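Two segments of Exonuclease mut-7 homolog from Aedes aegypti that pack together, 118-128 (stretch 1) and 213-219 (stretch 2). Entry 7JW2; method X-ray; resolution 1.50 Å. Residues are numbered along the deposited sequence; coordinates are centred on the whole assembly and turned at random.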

# COMPACT_ATOMS: atom_id res chain seq x y z
N SER A 118 -1.87 -26.72 0.17
CA SER A 118 -1.49 -25.62 1.05
C SER A 118 -2.73 -24.93 1.60
O SER A 118 -3.60 -24.50 0.85
CB SER A 118 -0.63 -24.59 0.31
OG SER A 118 -0.14 -23.62 1.22
N THR A 119 -2.78 -24.83 2.93
CA THR A 119 -3.78 -24.03 3.62
C THR A 119 -3.47 -22.55 3.56
O THR A 119 -4.30 -21.74 4.00
CB THR A 119 -3.84 -24.45 5.09
OG1 THR A 119 -2.55 -24.27 5.68
CG2 THR A 119 -4.25 -25.91 5.20
N SER A 120 -2.28 -22.18 3.06
CA SER A 120 -1.79 -20.81 3.15
C SER A 120 -1.86 -20.29 4.58
O SER A 120 -2.05 -19.10 4.82
CB SER A 120 -2.54 -19.87 2.20
OG SER A 120 -2.39 -20.30 0.86
N ALA A 121 -1.74 -21.21 5.55
CA ALA A 121 -1.83 -20.88 6.97
C ALA A 121 -3.18 -20.26 7.33
O ALA A 121 -3.27 -19.42 8.23
CB ALA A 121 -0.68 -19.96 7.39
N ILE A 122 -4.24 -20.66 6.63
CA ILE A 122 -5.60 -20.27 6.99
C ILE A 122 -6.18 -21.35 7.90
O ILE A 122 -6.36 -22.50 7.48
CB ILE A 122 -6.48 -20.06 5.75
CG1 ILE A 122 -5.95 -18.91 4.87
CG2 ILE A 122 -7.93 -19.77 6.15
CD1 ILE A 122 -6.48 -18.96 3.44
N LEU A 123 -6.51 -20.97 9.13
CA LEU A 123 -7.07 -21.90 10.10
C LEU A 123 -8.58 -21.73 10.19
O LEU A 123 -9.08 -20.65 10.51
CB LEU A 123 -6.46 -21.68 11.48
CG LEU A 123 -7.09 -22.58 12.55
CD1 LEU A 123 -6.71 -24.04 12.31
CD2 LEU A 123 -6.66 -22.14 13.94
N ASP A 124 -9.30 -22.82 9.92
CA ASP A 124 -10.74 -22.90 10.17
C ASP A 124 -10.96 -23.18 11.65
O ASP A 124 -10.59 -24.25 12.14
CB ASP A 124 -11.34 -24.00 9.31
CG ASP A 124 -12.84 -24.13 9.47
OD1 ASP A 124 -13.44 -23.36 10.26
OD2 ASP A 124 -13.42 -24.99 8.78
N LEU A 125 -11.57 -22.24 12.37
CA LEU A 125 -11.76 -22.46 13.81
C LEU A 125 -12.77 -23.56 14.08
O LEU A 125 -12.74 -24.14 15.18
CB LEU A 125 -12.19 -21.18 14.51
CG LEU A 125 -11.06 -20.15 14.68
CD1 LEU A 125 -11.61 -18.83 15.17
CD2 LEU A 125 -9.99 -20.67 15.64
N GLN A 126 -13.65 -23.87 13.13
CA GLN A 126 -14.53 -25.02 13.31
C GLN A 126 -13.75 -26.33 13.35
O GLN A 126 -14.15 -27.26 14.06
CB GLN A 126 -15.59 -25.06 12.21
CG GLN A 126 -16.76 -25.99 12.51
CD GLN A 126 -17.92 -25.79 11.56
OE1 GLN A 126 -17.72 -25.48 10.39
NE2 GLN A 126 -19.13 -25.99 12.06
N LEU A 127 -12.64 -26.41 12.61
CA LEU A 127 -11.79 -27.60 12.67
C LEU A 127 -11.05 -27.69 13.99
O LEU A 127 -10.89 -28.78 14.55
CB LEU A 127 -10.79 -27.59 11.51
CG LEU A 127 -11.33 -27.81 10.10
CD1 LEU A 127 -10.21 -27.69 9.08
CD2 LEU A 127 -12.02 -29.16 10.00
N LEU A 128 -10.57 -26.55 14.50
CA LEU A 128 -9.94 -26.54 15.81
C LEU A 128 -10.93 -26.93 16.90
O LEU A 128 -10.60 -27.69 17.81
CB LEU A 128 -9.34 -25.16 16.09
CG LEU A 128 -8.70 -24.90 17.45
CD1 LEU A 128 -7.43 -25.73 17.64
CD2 LEU A 128 -8.40 -23.41 17.63
N ILE A 213 -0.47 -28.33 17.83
CA ILE A 213 -1.79 -28.64 17.28
C ILE A 213 -2.08 -27.77 16.07
O ILE A 213 -2.59 -28.25 15.05
CB ILE A 213 -2.85 -28.48 18.39
CG1 ILE A 213 -2.70 -29.62 19.41
CG2 ILE A 213 -4.23 -28.46 17.80
CD1 ILE A 213 -3.19 -29.27 20.80
N LEU A 214 -1.74 -26.48 16.14
CA LEU A 214 -1.93 -25.59 15.00
C LEU A 214 -1.24 -26.11 13.75
O LEU A 214 -1.85 -26.19 12.68
CB LEU A 214 -1.43 -24.19 15.36
CG LEU A 214 -1.47 -23.17 14.23
CD1 LEU A 214 -2.93 -22.90 13.85
CD2 LEU A 214 -0.79 -21.90 14.67
N ASN A 215 0.04 -26.49 13.87
CA ASN A 215 0.76 -26.96 12.69
C ASN A 215 0.13 -28.21 12.10
O ASN A 215 0.03 -28.34 10.87
CB ASN A 215 2.23 -27.23 13.03
CG ASN A 215 3.02 -27.64 11.80
OD1 ASN A 215 3.32 -28.82 11.60
ND2 ASN A 215 3.36 -26.67 10.96
N ALA A 216 -0.32 -29.14 12.95
CA ALA A 216 -0.96 -30.34 12.43
C ALA A 216 -2.24 -30.01 11.67
O ALA A 216 -2.51 -30.59 10.62
CB ALA A 216 -1.25 -31.31 13.58
N LEU A 217 -3.05 -29.07 12.19
CA LEU A 217 -4.30 -28.72 11.52
C LEU A 217 -4.04 -28.05 10.18
O LEU A 217 -4.80 -28.25 9.22
CB LEU A 217 -5.13 -27.80 12.42
CG LEU A 217 -5.71 -28.50 13.65
CD1 LEU A 217 -6.36 -27.50 14.58
CD2 LEU A 217 -6.71 -29.55 13.21
N LEU A 218 -2.99 -27.26 10.08
CA LEU A 218 -2.68 -26.56 8.84
C LEU A 218 -2.05 -27.46 7.80
O LEU A 218 -1.63 -26.97 6.74
CB LEU A 218 -1.78 -25.36 9.13
CG LEU A 218 -2.46 -24.20 9.89
CD1 LEU A 218 -1.45 -23.12 10.25
CD2 LEU A 218 -3.62 -23.60 9.08
N ASN A 219 -1.98 -28.78 8.06
CA ASN A 219 -1.33 -29.73 7.16
C ASN A 219 -2.19 -30.94 6.80
O ASN A 219 -1.69 -31.86 6.16
CB ASN A 219 -0.01 -30.21 7.77
CG ASN A 219 1.14 -29.28 7.47
OD1 ASN A 219 1.65 -28.59 8.35
ND2 ASN A 219 1.55 -29.25 6.21
O HOH W 1 -0.84 -26.75 4.20

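Leu218, Leu217 and Leu123 cover the most surface in this contact, which buries 407 Å² in all. Leu218 is the first residue after its helix to leave helical phi/psi, and it engages stretch 1 through both backbone and side chain. Its carbonyl O accepts a hydrogen bond from Thr119 OG1 at 3.0 Å. Water 1 donates to the same Leu218 O (2.7 Å) and accepts from Thr119 N (3.0 Å), so a direct and a water-bridged link join the same two residues, whose CA atoms lie 5.9 Å apart. Thr119 OG1 also accepts from Ala121 N at 3.2 Å, tying the contact to the type I' turn from Thr119 to Ile122. Leu218 CD2 lies 3.4 Å from Ile122 O and 4.2 Å from Leu123 CB, while its CD1 is 4.3 Å from Ala121 CB; the side chain therefore packs along the turn and into the strand.

The CA-to-CB bond of Leu123 points sideways, but the end of its side chain comes nearer: CD1 lies 4.1 Å from Leu217 CB and CD2 3.8 Å from Leu214 CD1. Leu217, whose CA-to-CB bond points toward stretch 1, also places CD1 3.7 Å from Leu128 CD1. That same Leu128 CD1 lies 4.2 Å from Ile213 CG2, extending the apolar packing one helical turn back.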